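Local coordinates for protein dITP/XTP pyrophosphatase (PDB 3TQU) that probably hydrolyses the non-canonical purine nucleotides XTP, dITP and ITP to their monophosphates and diphosphate, clearing them from the nucleotide pool, at residues D71-I77 against S118-V124; H140-E144 against I183-A189; A57-K62 against M128-N132; E6-A10 against T64-A70; I102-L106 against I147-P151. All coordinates share one frame; numbering follows the deposited sequence.

Interactions 1, 2 and 4 follow one another across a mixed sheet: strand 5-9 pairs with strand 68-77 (interaction 4), strand 68-77 with strand 118-128 (interaction 1), and the next strand, 137-147, has the start of helix 185-199 packed against it (interaction 2). Interactions 1 and 2 touch, their centres about 9 Å apart, and bring the calcium-binding strand next to predicted substrate-binding residues. Interactions 3 and 4 also touch, about 7 Å between centres, at one end of the subunit; interaction 5 lies at the other, about 36 Å from interaction 4 between centres. Along the chain, 4, 1 and 2 come in series, interaction 3 encloses 1 and crosses 4, and 5 interleaves with 1, 2 and 3.

Interaction 1. Residues D71-I77 against S118-V124; sequences DDSGLTI and SASFHCV. With CA (calcium ion), chain E.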
# COMPACT_ATOMS: atom_id res chain seq x y z
N ASP A 71 -11.87 -0.88 0.11
CA ASP A 71 -11.08 -1.27 1.26
C ASP A 71 -11.11 -2.78 1.43
O ASP A 71 -12.02 -3.45 0.94
CB ASP A 71 -11.59 -0.61 2.54
CG ASP A 71 -12.66 -1.43 3.24
OD1 ASP A 71 -13.86 -1.13 3.08
OD2 ASP A 71 -12.30 -2.39 3.96
N ASP A 72 -10.10 -3.30 2.12
CA ASP A 72 -10.16 -4.67 2.61
C ASP A 72 -9.70 -4.68 4.06
O ASP A 72 -8.84 -3.88 4.45
CB ASP A 72 -9.33 -5.62 1.76
CG ASP A 72 -9.56 -7.07 2.12
OD1 ASP A 72 -10.62 -7.35 2.72
OD2 ASP A 72 -8.71 -7.93 1.82
N SER A 73 -10.27 -5.56 4.87
CA SER A 73 -10.00 -5.57 6.29
C SER A 73 -9.95 -6.98 6.84
O SER A 73 -10.44 -7.92 6.21
CB SER A 73 -11.07 -4.77 7.03
OG SER A 73 -12.35 -5.37 6.84
N GLY A 74 -9.38 -7.13 8.03
CA GLY A 74 -9.33 -8.43 8.65
C GLY A 74 -8.66 -8.43 10.00
O GLY A 74 -8.15 -7.41 10.46
N LEU A 75 -8.68 -9.60 10.64
CA LEU A 75 -8.06 -9.80 11.93
C LEU A 75 -6.81 -10.63 11.72
O LEU A 75 -6.84 -11.63 11.01
CB LEU A 75 -9.03 -10.56 12.84
CG LEU A 75 -8.58 -10.89 14.25
CD1 LEU A 75 -8.25 -9.61 15.02
CD2 LEU A 75 -9.65 -11.70 14.97
N THR A 76 -5.69 -10.21 12.31
CA THR A 76 -4.46 -10.98 12.24
C THR A 76 -4.04 -11.37 13.65
O THR A 76 -4.00 -10.53 14.55
CB THR A 76 -3.32 -10.20 11.57
OG1 THR A 76 -3.00 -9.04 12.35
CG2 THR A 76 -3.73 -9.77 10.16
N ILE A 77 -3.72 -12.64 13.85
CA ILE A 77 -3.35 -13.14 15.17
C ILE A 77 -1.92 -13.67 15.18
O ILE A 77 -1.58 -14.60 14.45
CB ILE A 77 -4.34 -14.21 15.65
CG1 ILE A 77 -5.75 -13.61 15.72
CG2 ILE A 77 -3.92 -14.74 17.01
CD1 ILE A 77 -6.84 -14.60 16.08
N SER A 118 -1.71 -11.88 21.26
CA SER A 118 -1.64 -10.63 20.51
C SER A 118 -2.36 -10.72 19.17
O SER A 118 -2.29 -11.75 18.50
CB SER A 118 -0.18 -10.21 20.28
OG SER A 118 0.45 -9.92 21.52
N ALA A 119 -3.04 -9.64 18.80
CA ALA A 119 -3.78 -9.60 17.55
C ALA A 119 -3.96 -8.16 17.09
O ALA A 119 -3.77 -7.23 17.87
CB ALA A 119 -5.14 -10.28 17.71
N SER A 120 -4.31 -7.98 15.83
CA SER A 120 -4.53 -6.66 15.28
C SER A 120 -5.64 -6.70 14.24
O SER A 120 -5.76 -7.67 13.49
CB SER A 120 -3.25 -6.11 14.64
OG SER A 120 -2.18 -6.14 15.55
N PHE A 121 -6.45 -5.65 14.22
CA PHE A 121 -7.39 -5.41 13.12
C PHE A 121 -6.71 -4.51 12.11
O PHE A 121 -6.02 -3.56 12.50
CB PHE A 121 -8.65 -4.71 13.63
CG PHE A 121 -9.76 -5.65 14.02
CD1 PHE A 121 -10.30 -6.53 13.10
CD2 PHE A 121 -10.29 -5.61 15.29
CE1 PHE A 121 -11.33 -7.39 13.45
CE2 PHE A 121 -11.33 -6.46 15.66
CZ PHE A 121 -11.84 -7.35 14.73
N HIS A 122 -6.90 -4.79 10.83
CA HIS A 122 -6.32 -3.97 9.77
C HIS A 122 -7.40 -3.47 8.83
O HIS A 122 -8.32 -4.22 8.47
CB HIS A 122 -5.29 -4.77 8.97
CG HIS A 122 -4.11 -5.20 9.77
ND1 HIS A 122 -2.90 -4.53 9.73
CD2 HIS A 122 -3.94 -6.23 10.63
CE1 HIS A 122 -2.04 -5.13 10.53
NE2 HIS A 122 -2.64 -6.16 11.09
N CYS A 123 -7.29 -2.22 8.41
CA CYS A 123 -8.13 -1.69 7.35
C CYS A 123 -7.25 -0.98 6.32
O CYS A 123 -6.54 -0.03 6.65
CB CYS A 123 -9.16 -0.70 7.90
SG CYS A 123 -10.13 0.10 6.59
N VAL A 124 -7.30 -1.46 5.09
CA VAL A 124 -6.52 -0.85 4.02
C VAL A 124 -7.47 -0.29 2.98
O VAL A 124 -8.28 -1.02 2.40
CB VAL A 124 -5.57 -1.86 3.35
CG1 VAL A 124 -4.75 -1.17 2.25
CG2 VAL A 124 -4.65 -2.49 4.39
CA CA E . -12.57 -8.92 2.19
O HOH W 1 -10.24 -10.15 2.33
O HOH W 2 -12.65 -8.37 4.74
O HOH W 3 -0.99 -9.23 14.54
O HOH W 4 -13.89 -10.97 3.18
O HOH W 5 -13.86 -6.77 2.19
O HOH W 6 -15.21 -9.06 1.90
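Asp72 and Val124 pair through two backbone hydrogen bonds, Asp72 N to Val124 O and Val124 N to Asp72 O, both 2.9 Å. The same pattern recurs at Gly74 with His122 and at Thr76 with Ser120. Side chains join in around the Thr76 pair: Thr76 OG1 lies in the plane of the His122 ring, at its edge, 3.2 Å from NE2 in a hydrogen bond whose donor is not fixed. On the other face of the sheet, Leu75 CD1 sits over the centre of the Phe121 ring, a CH-pi contact of 4.1 Å to the centroid. The result is a regular antiparallel ladder in the middle of the HAM1 sheet, and its start carries the metal site. Asp72 CG is anti to the backbone N (chi1 -171°), a setting that brings OD1 to 2.6 Å from the calcium ion; Glu44 and five waters also bind the metal. One of these waters donates to Ser73 O at 2.7 Å. Farther out, Asn52 holds Asp72 OD2, the carboxylate oxygen that does not bind the calcium. His140 NE2 bonds His122 ND1, fixing the ring's rotation, while the ring of His185 stacks on Phe121. Lys16 forms a salt bridge with Asp71 OD1.

Interaction 2. Residues H140-E144 against I183-A189; sequences HGVWE and ISHRGQA
Trp143 lays one face of its indole over the turn that leads into helix 185-199. Ser184 CA sits above the six-membered ring, 3.8 Å from its centroid and 21° off the normal, a CH-pi contact. The carbonyl oxygen of Ile183 lies over the same face, 3.7 Å from Trp143 CD1. Ile183 also reaches the indole obliquely with its side chain, Ile183 CD1 being 3.7 Å from Trp143 CZ2. Because Trp143 CG is anti to the backbone N (chi1 -164°), the indole extends from the strand across this turn. The His185 ring comes in differently, offering its own edge to Trp143 CE3. Gln188 lies over the strand backbone, where NE2 gives Val142 O a weak bond of 2.9 Å, besides weak ones to Ile183 O and Ser184 O, and OE1 takes a proton from a water that also accepts from Val142 N. Gly141 lets the helix come close, with its CA 3.5 Å from His185 O. Neither N nor ND1 of the buried His185 has a partner in the model. Ser184 OG accepts from Gly187 N at 3.0 Å, an N-cap that starts the helix where His185 and Arg186, predicted substrate-binding residues of the HAM1 active-site cleft, follow.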
# COMPACT_ATOMS: atom_id res chain seq x y z
N HIS A 140 -3.55 2.85 5.52
CA HIS A 140 -3.50 1.61 6.29
C HIS A 140 -3.70 1.85 7.78
O HIS A 140 -2.82 2.36 8.47
CB HIS A 140 -2.17 0.89 6.04
CG HIS A 140 -2.09 -0.46 6.66
ND1 HIS A 140 -1.06 -1.34 6.40
CD2 HIS A 140 -2.90 -1.09 7.54
CE1 HIS A 140 -1.24 -2.45 7.09
NE2 HIS A 140 -2.35 -2.33 7.79
N GLY A 141 -4.88 1.47 8.28
CA GLY A 141 -5.20 1.61 9.69
C GLY A 141 -4.95 0.33 10.45
O GLY A 141 -5.31 -0.76 9.99
N VAL A 142 -4.33 0.45 11.62
CA VAL A 142 -4.00 -0.71 12.44
C VAL A 142 -4.48 -0.52 13.87
O VAL A 142 -4.21 0.50 14.50
CB VAL A 142 -2.49 -1.00 12.44
CG1 VAL A 142 -2.18 -2.18 13.36
CG2 VAL A 142 -2.00 -1.28 11.03
N TRP A 143 -5.19 -1.52 14.38
CA TRP A 143 -5.72 -1.48 15.73
C TRP A 143 -5.20 -2.69 16.50
O TRP A 143 -5.59 -3.82 16.22
CB TRP A 143 -7.25 -1.49 15.67
CG TRP A 143 -7.93 -1.08 16.94
CD1 TRP A 143 -7.39 -0.40 17.99
CD2 TRP A 143 -9.30 -1.32 17.28
NE1 TRP A 143 -8.34 -0.20 18.97
CE2 TRP A 143 -9.52 -0.76 18.56
CE3 TRP A 143 -10.37 -1.96 16.64
CZ2 TRP A 143 -10.75 -0.82 19.20
CZ3 TRP A 143 -11.60 -2.02 17.28
CH2 TRP A 143 -11.78 -1.45 18.55
N GLU A 144 -4.32 -2.46 17.47
CA GLU A 144 -3.70 -3.54 18.24
C GLU A 144 -4.49 -3.92 19.49
O GLU A 144 -4.95 -3.05 20.23
CB GLU A 144 -2.27 -3.17 18.63
CG GLU A 144 -1.38 -2.78 17.45
CD GLU A 144 0.02 -2.39 17.88
OE1 GLU A 144 0.31 -2.47 19.09
OE2 GLU A 144 0.83 -2.00 17.01
N ILE A 183 -11.69 4.96 17.19
CA ILE A 183 -10.35 4.46 17.47
C ILE A 183 -9.98 3.20 16.70
O ILE A 183 -8.85 2.72 16.77
CB ILE A 183 -10.16 4.18 18.98
CG1 ILE A 183 -11.00 2.98 19.40
CG2 ILE A 183 -10.49 5.41 19.81
CD1 ILE A 183 -10.71 2.49 20.81
N SER A 184 -10.93 2.65 15.96
CA SER A 184 -10.72 1.37 15.29
C SER A 184 -9.75 1.48 14.12
O SER A 184 -9.28 2.57 13.77
CB SER A 184 -12.04 0.79 14.78
OG SER A 184 -12.55 1.59 13.73
N HIS A 185 -9.47 0.33 13.52
CA HIS A 185 -8.65 0.26 12.32
C HIS A 185 -9.31 1.03 11.18
O HIS A 185 -8.63 1.69 10.39
CB HIS A 185 -8.44 -1.21 11.92
CG HIS A 185 -9.70 -2.01 11.85
ND1 HIS A 185 -10.59 -2.10 12.90
CD2 HIS A 185 -10.22 -2.77 10.85
CE1 HIS A 185 -11.60 -2.88 12.56
NE2 HIS A 185 -11.40 -3.30 11.32
N ARG A 186 -10.64 0.95 11.09
CA ARG A 186 -11.37 1.71 10.09
C ARG A 186 -11.31 3.20 10.39
O ARG A 186 -11.06 4.01 9.49
CB ARG A 186 -12.83 1.25 10.01
CG ARG A 186 -13.03 -0.08 9.29
CD ARG A 186 -14.51 -0.33 9.02
NE ARG A 186 -15.16 0.83 8.41
CZ ARG A 186 -15.08 1.15 7.11
NH1 ARG A 186 -14.39 0.39 6.28
NH2 ARG A 186 -15.70 2.23 6.65
N GLY A 187 -11.55 3.56 11.64
CA GLY A 187 -11.47 4.96 12.05
C GLY A 187 -10.14 5.58 11.68
O GLY A 187 -10.09 6.70 11.17
N GLN A 188 -9.05 4.86 11.93
CA GLN A 188 -7.71 5.37 11.64
C GLN A 188 -7.47 5.50 10.14
O GLN A 188 -6.93 6.50 9.67
CB GLN A 188 -6.65 4.49 12.30
CG GLN A 188 -6.68 4.54 13.82
CD GLN A 188 -5.72 3.55 14.47
OE1 GLN A 188 -4.50 3.72 14.42
NE2 GLN A 188 -6.27 2.52 15.10
N ALA A 189 -7.86 4.48 9.38
CA ALA A 189 -7.74 4.54 7.93
C ALA A 189 -8.52 5.74 7.39
O ALA A 189 -8.02 6.51 6.57
CB ALA A 189 -8.23 3.25 7.30
O HOH W 7 -3.22 2.95 12.14

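Interaction 3. Residues A57-K62 against M128-N132; sequences ARHAAK and MENEN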
# COMPACT_ATOMS: atom_id res chain seq x y z
N ALA A 57 -11.05 -1.66 -6.18
CA ALA A 57 -11.09 -0.28 -6.63
C ALA A 57 -10.83 -0.17 -8.13
O ALA A 57 -11.51 0.58 -8.83
CB ALA A 57 -10.10 0.58 -5.84
N ARG A 58 -9.85 -0.91 -8.62
CA ARG A 58 -9.53 -0.89 -10.04
C ARG A 58 -10.71 -1.37 -10.88
O ARG A 58 -10.98 -0.84 -11.95
CB ARG A 58 -8.30 -1.73 -10.36
CG ARG A 58 -7.95 -1.71 -11.84
CD ARG A 58 -7.14 -2.92 -12.27
NE ARG A 58 -5.83 -2.98 -11.64
CZ ARG A 58 -5.47 -3.94 -10.79
NH1 ARG A 58 -6.32 -4.90 -10.48
NH2 ARG A 58 -4.26 -3.93 -10.25
N HIS A 59 -11.39 -2.40 -10.38
CA HIS A 59 -12.56 -2.96 -11.05
C HIS A 59 -13.65 -1.90 -11.17
O HIS A 59 -14.18 -1.66 -12.25
CB HIS A 59 -13.08 -4.17 -10.27
CG HIS A 59 -14.33 -4.76 -10.84
ND1 HIS A 59 -14.40 -5.30 -12.10
CD2 HIS A 59 -15.57 -4.90 -10.31
CE1 HIS A 59 -15.62 -5.75 -12.33
NE2 HIS A 59 -16.35 -5.52 -11.25
N ALA A 60 -13.98 -1.27 -10.04
CA ALA A 60 -15.02 -0.25 -10.02
C ALA A 60 -14.69 0.91 -10.96
O ALA A 60 -15.56 1.41 -11.68
CB ALA A 60 -15.24 0.25 -8.60
N ALA A 61 -13.43 1.33 -10.95
CA ALA A 61 -12.99 2.45 -11.79
C ALA A 61 -13.07 2.08 -13.27
O ALA A 61 -13.46 2.89 -14.10
CB ALA A 61 -11.57 2.86 -11.42
N LYS A 62 -12.68 0.85 -13.58
CA LYS A 62 -12.70 0.36 -14.94
C LYS A 62 -14.11 0.40 -15.52
O LYS A 62 -14.32 0.89 -16.63
CB LYS A 62 -12.16 -1.07 -14.99
CG LYS A 62 -11.99 -1.62 -16.39
CD LYS A 62 -11.59 -3.09 -16.35
CE LYS A 62 -11.29 -3.62 -17.74
NZ LYS A 62 -10.14 -2.89 -18.35
N MSE A 128 -8.20 4.92 -6.33
CA MSE A 128 -7.63 4.97 -7.67
C MSE A 128 -8.22 6.13 -8.47
O MSE A 128 -9.43 6.32 -8.47
CB MSE A 128 -7.91 3.66 -8.41
CG MSE A 128 -7.37 2.42 -7.74
SE MSE A 128 -5.63 1.92 -8.43
CE MSE A 128 -6.17 1.30 -10.20
N GLU A 129 -7.37 6.89 -9.16
CA GLU A 129 -7.84 7.96 -10.03
C GLU A 129 -8.58 7.37 -11.23
O GLU A 129 -9.62 7.88 -11.65
CB GLU A 129 -6.69 8.84 -10.49
CG GLU A 129 -7.12 10.02 -11.34
CD GLU A 129 -8.16 10.90 -10.65
OE1 GLU A 129 -8.20 10.89 -9.40
OE2 GLU A 129 -8.92 11.59 -11.35
N ASN A 130 -8.03 6.29 -11.78
CA ASN A 130 -8.72 5.47 -12.77
C ASN A 130 -8.12 4.07 -12.79
O ASN A 130 -7.24 3.76 -11.99
CB ASN A 130 -8.70 6.12 -14.16
CG ASN A 130 -7.30 6.39 -14.67
OD1 ASN A 130 -6.41 5.55 -14.57
ND2 ASN A 130 -7.10 7.58 -15.24
N GLU A 131 -8.60 3.21 -13.69
CA GLU A 131 -8.19 1.81 -13.65
C GLU A 131 -6.71 1.61 -13.98
O GLU A 131 -6.13 0.58 -13.64
CB GLU A 131 -9.08 0.93 -14.54
CG GLU A 131 -8.88 1.14 -16.03
CD GLU A 131 -9.79 2.21 -16.59
OE1 GLU A 131 -10.16 3.14 -15.84
OE2 GLU A 131 -10.14 2.12 -17.78
N ASN A 132 -6.11 2.60 -14.64
CA ASN A 132 -4.70 2.51 -15.00
C ASN A 132 -3.76 3.20 -14.01
O ASN A 132 -2.54 3.20 -14.19
CB ASN A 132 -4.46 3.07 -16.41
CG ASN A 132 -5.19 2.28 -17.48
OD1 ASN A 132 -6.06 2.81 -18.17
ND2 ASN A 132 -4.85 1.00 -17.62
O HOH W 8 -12.96 3.25 -17.41
O HOH W 9 -10.66 -0.34 -19.81
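Glu131 folds its side chain against Lys62 and the carbonyl end of Arg58, with its CB 3.7 Å from both Lys62 CA and Lys62 CB. Its CG stands between the backbone N and the carbonyl carbon (chi1 71°), and the chain turns again at chi2 (-89°). The carboxylate is thereby kept beside the helix, and Lys62, extended until a bend at chi4, crosses the Glu131 side chain at about a right angle. Their charged ends, Lys62 NZ and Glu131 OE2, stay 5.0 Å apart and share a water. Arg58 CG passes 3.4 Å from Glu131 O before the chain bends at chi3. Its guanidinium continues to the second subunit, where NH2 makes a salt bridge with Glu51 and a hydrogen bond with Ser47 OG of that chain. Met128, a selenomethionine modelled in two conformers, bends in the one described at chi2 and chi3; its CG lies 3.8 Å from Ala57 CB and its CE 3.7 Å from Arg58 CB. Asn130 OD1 accepts from Asn132 N at 3.0 Å, an Asx turn. Helix 49-64 packs between this loop and strand 68-77, where Ala57 meets Ala70 and Ala61 meets Ala68, and the Met128 backbone bonds to Ala68.

Interaction 4. Residues E6-A10 against T64-A70; sequences EIVLA and TGLPALA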
# COMPACT_ATOMS: atom_id res chain seq x y z
N GLU A 6 -16.88 13.32 -7.92
CA GLU A 6 -17.60 12.06 -7.79
C GLU A 6 -16.64 10.88 -7.66
O GLU A 6 -15.79 10.66 -8.52
CB GLU A 6 -18.52 11.83 -9.00
CG GLU A 6 -19.69 12.80 -9.08
CD GLU A 6 -20.61 12.48 -10.24
OE1 GLU A 6 -20.11 12.14 -11.33
OE2 GLU A 6 -21.85 12.55 -10.05
N ILE A 7 -16.77 10.12 -6.57
CA ILE A 7 -15.96 8.93 -6.37
C ILE A 7 -16.84 7.71 -6.14
O ILE A 7 -17.76 7.75 -5.33
CB ILE A 7 -14.98 9.10 -5.19
CG1 ILE A 7 -14.10 10.34 -5.39
CG2 ILE A 7 -14.11 7.87 -5.03
CD1 ILE A 7 -13.19 10.64 -4.21
N VAL A 8 -16.55 6.63 -6.85
CA VAL A 8 -17.33 5.41 -6.72
C VAL A 8 -16.84 4.58 -5.53
O VAL A 8 -15.63 4.38 -5.37
CB VAL A 8 -17.25 4.54 -7.99
CG1 VAL A 8 -17.90 3.19 -7.76
CG2 VAL A 8 -17.90 5.26 -9.16
N LEU A 9 -17.78 4.12 -4.72
CA LEU A 9 -17.47 3.24 -3.60
C LEU A 9 -17.75 1.80 -4.02
O LEU A 9 -18.88 1.47 -4.40
CB LEU A 9 -18.34 3.60 -2.39
CG LEU A 9 -17.90 3.08 -1.02
CD1 LEU A 9 -16.59 3.73 -0.60
CD2 LEU A 9 -18.98 3.33 0.02
N ALA A 10 -16.74 0.95 -3.96
CA ALA A 10 -16.89 -0.43 -4.42
C ALA A 10 -17.79 -1.26 -3.49
O ALA A 10 -18.41 -2.23 -3.93
CB ALA A 10 -15.52 -1.09 -4.56
N THR A 64 -16.88 2.02 -14.35
CA THR A 64 -17.62 3.27 -14.23
C THR A 64 -16.97 4.45 -14.95
O THR A 64 -17.66 5.39 -15.35
CB THR A 64 -17.85 3.65 -12.75
OG1 THR A 64 -16.59 3.90 -12.12
CG2 THR A 64 -18.58 2.53 -12.02
N GLY A 65 -15.65 4.41 -15.11
CA GLY A 65 -14.94 5.52 -15.71
C GLY A 65 -14.66 6.64 -14.73
O GLY A 65 -14.14 7.69 -15.10
N LEU A 66 -15.02 6.42 -13.46
CA LEU A 66 -14.80 7.41 -12.41
C LEU A 66 -13.69 6.93 -11.47
O LEU A 66 -13.34 5.75 -11.49
CB LEU A 66 -16.08 7.62 -11.60
CG LEU A 66 -17.28 8.30 -12.24
CD1 LEU A 66 -18.42 8.35 -11.23
CD2 LEU A 66 -16.93 9.70 -12.71
N PRO A 67 -13.14 7.84 -10.66
CA PRO A 67 -12.25 7.42 -9.57
C PRO A 67 -13.00 6.45 -8.67
O PRO A 67 -14.21 6.56 -8.55
CB PRO A 67 -11.97 8.73 -8.82
CG PRO A 67 -12.22 9.81 -9.82
CD PRO A 67 -13.32 9.31 -10.69
N ALA A 68 -12.30 5.52 -8.04
CA ALA A 68 -12.97 4.52 -7.22
C ALA A 68 -12.19 4.25 -5.95
O ALA A 68 -10.96 4.28 -5.94
CB ALA A 68 -13.18 3.24 -8.01
N LEU A 69 -12.93 3.99 -4.87
CA LEU A 69 -12.33 3.74 -3.57
C LEU A 69 -12.82 2.40 -3.03
O LEU A 69 -14.03 2.13 -3.04
CB LEU A 69 -12.68 4.87 -2.61
CG LEU A 69 -12.05 4.85 -1.22
CD1 LEU A 69 -11.99 6.26 -0.66
CD2 LEU A 69 -12.80 3.92 -0.27
N ALA A 70 -11.90 1.58 -2.56
CA ALA A 70 -12.26 0.30 -1.97
C ALA A 70 -11.41 0.04 -0.73
O ALA A 70 -10.37 0.66 -0.54
CB ALA A 70 -12.09 -0.82 -2.98
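A parallel ladder joins strand 5-9 to the start of strand 68-77, with Val8 beside Ala68 and Leu9 beside Leu69. The chain reaches the second strand by way of helix 14-23, strand 29-33 and helix 49-64, and strand 5-9 ends up between strands 29-33 and 68-77. Three backbone hydrogen bonds zip the pair together: Val8 N to Pro67 O at 2.9 Å, Leu69 N to Val8 O at 2.8 Å, and Ala10 N to Leu69 O at 3.1 Å. The middle one is nearly in line with its carbonyl (C=O...N angle 177°), whereas Val8 N is tilted 21° from the Pro67 carbonyl plane. On the helix side of the sheet, Val8 is the main side chain. Its CG2 meets Thr64 tip to tip, 3.5 Å from OG1, and is crossed at about a right angle by Leu66, whose CD1 lies 3.8 Å away. Thr64 OG1 also accepts from Leu66 N in an ST turn and bonds to Ala60 O, so that hydroxyl is settled by polar partners while Val8 covers it. On the other face Leu9 and Leu69 lie side by side and point the same way, Leu9 CD1 to Leu69 CD2 at 3.8 Å; Phe31, Ile125 and Leu127 pack against Leu69 there. Apolar groups thus line both faces, and the polarity is largely confined to main-chain bonds, so the joint is held by sheet hydrogen bonding in a mostly buried, apolar setting and by close packing of small and branched side chains.

Interaction 5. Residues I102-L106 against I147-P151; sequences IQKVL and IAREP
Pro151 supplies the ring of this contact, in which no aromatic group takes part; the ring is puckered, and Ile102 and Leu106 meet it at its CG and CD atoms. Ile102 CG2 lies 3.8 Å from Pro151 CG, and Leu106 CD1 lies 4.1 Å from Pro151 CD, both side chains running obliquely to the ring. Leu106 also lies against two carbonyl oxygens of the loop: its CD2 is 3.2 Å from Ala148 O, a tight approach, and 3.6 Å from Arg149 O, which Leu106 CD1 meets as well at 3.9 Å. With CG anti to its own carbonyl carbon (chi1 -69°), the leucine branches between the loop backbone and the proline. Beside Leu106, Val105 crosses Ile147 at about a right angle, Val105 CG1 to Ile147 CG2 at 4.2 Å. There is no hydrogen bond between the two segments, and the contact rests on apolar packing. Two of the carbonyl oxygens have a partner elsewhere: Arg117 bonds Ile147 O through NE and, weakly, Ala148 O through NH2. Val105 also touches Tyr159, a predicted substrate-binding residue. Helix 98-112 thereby packs on the end of strand 137-147 and the loop after it, with Val105 and Ile147 both reaching Ile77 of strand 68-77, in the lobe of the HAM1 fold that lies away from interactions 3 and 4.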
# COMPACT_ATOMS: atom_id res chain seq x y z
N ILE A 102 -15.86 -16.97 15.51
CA ILE A 102 -15.31 -16.67 16.83
C ILE A 102 -14.85 -17.96 17.51
O ILE A 102 -13.77 -18.00 18.12
CB ILE A 102 -16.35 -15.97 17.73
CG1 ILE A 102 -16.56 -14.53 17.26
CG2 ILE A 102 -15.91 -15.99 19.18
CD1 ILE A 102 -17.78 -13.86 17.85
N GLN A 103 -15.65 -19.01 17.40
CA GLN A 103 -15.32 -20.28 18.02
C GLN A 103 -14.11 -20.94 17.38
O GLN A 103 -13.29 -21.55 18.06
CB GLN A 103 -16.52 -21.23 18.00
CG GLN A 103 -17.57 -20.88 19.04
CD GLN A 103 -17.00 -20.87 20.45
OE1 GLN A 103 -16.27 -21.77 20.84
NE2 GLN A 103 -17.33 -19.83 21.22
N LYS A 104 -13.99 -20.82 16.06
CA LYS A 104 -12.85 -21.40 15.36
C LYS A 104 -11.55 -20.70 15.76
O LYS A 104 -10.51 -21.35 15.93
CB LYS A 104 -13.05 -21.36 13.85
CG LYS A 104 -11.96 -22.09 13.07
CD LYS A 104 -12.52 -22.76 11.82
CE LYS A 104 -11.45 -23.58 11.11
NZ LYS A 104 -10.32 -22.74 10.63
N VAL A 105 -11.60 -19.38 15.91
CA VAL A 105 -10.44 -18.63 16.37
C VAL A 105 -10.04 -19.05 17.78
O VAL A 105 -8.86 -19.25 18.06
CB VAL A 105 -10.70 -17.11 16.33
CG1 VAL A 105 -9.71 -16.38 17.22
CG2 VAL A 105 -10.61 -16.61 14.89
N LEU A 106 -11.03 -19.18 18.65
CA LEU A 106 -10.78 -19.59 20.03
C LEU A 106 -10.18 -20.99 20.09
O LEU A 106 -9.25 -21.24 20.87
CB LEU A 106 -12.06 -19.51 20.87
CG LEU A 106 -12.60 -18.11 21.15
CD1 LEU A 106 -13.96 -18.17 21.86
CD2 LEU A 106 -11.61 -17.29 21.96
N ILE A 147 -6.75 -11.28 21.92
CA ILE A 147 -7.91 -12.16 21.79
C ILE A 147 -8.36 -12.66 23.16
O ILE A 147 -7.58 -13.27 23.89
CB ILE A 147 -7.62 -13.36 20.87
CG1 ILE A 147 -7.08 -12.89 19.53
CG2 ILE A 147 -8.87 -14.21 20.68
CD1 ILE A 147 -8.05 -12.02 18.74
N ALA A 148 -9.61 -12.40 23.50
CA ALA A 148 -10.14 -12.81 24.79
C ALA A 148 -10.37 -14.31 24.84
O ALA A 148 -10.33 -14.99 23.81
CB ALA A 148 -11.43 -12.06 25.09
N ARG A 149 -10.60 -14.83 26.04
CA ARG A 149 -10.82 -16.26 26.24
C ARG A 149 -12.24 -16.64 25.87
O ARG A 149 -12.51 -17.77 25.46
CB ARG A 149 -10.54 -16.64 27.70
CG ARG A 149 -9.15 -16.25 28.20
CD ARG A 149 -8.10 -17.27 27.78
NE ARG A 149 -6.76 -16.88 28.22
CZ ARG A 149 -5.68 -17.64 28.09
NH1 ARG A 149 -5.77 -18.84 27.53
NH2 ARG A 149 -4.50 -17.20 28.51
N GLU A 150 -13.16 -15.70 26.03
CA GLU A 150 -14.56 -15.92 25.68
C GLU A 150 -15.20 -14.62 25.18
O GLU A 150 -14.75 -13.53 25.54
CB GLU A 150 -15.34 -16.48 26.87
CG GLU A 150 -15.37 -15.57 28.09
CD GLU A 150 -16.20 -16.14 29.23
OE1 GLU A 150 -15.75 -17.13 29.86
OE2 GLU A 150 -17.29 -15.61 29.51
N PRO A 151 -16.24 -14.74 24.35
CA PRO A 151 -16.90 -13.56 23.77
C PRO A 151 -17.57 -12.69 24.83
O PRO A 151 -18.21 -13.21 25.74
CB PRO A 151 -17.97 -14.17 22.86
CG PRO A 151 -17.51 -15.56 22.59
CD PRO A 151 -16.82 -15.99 23.85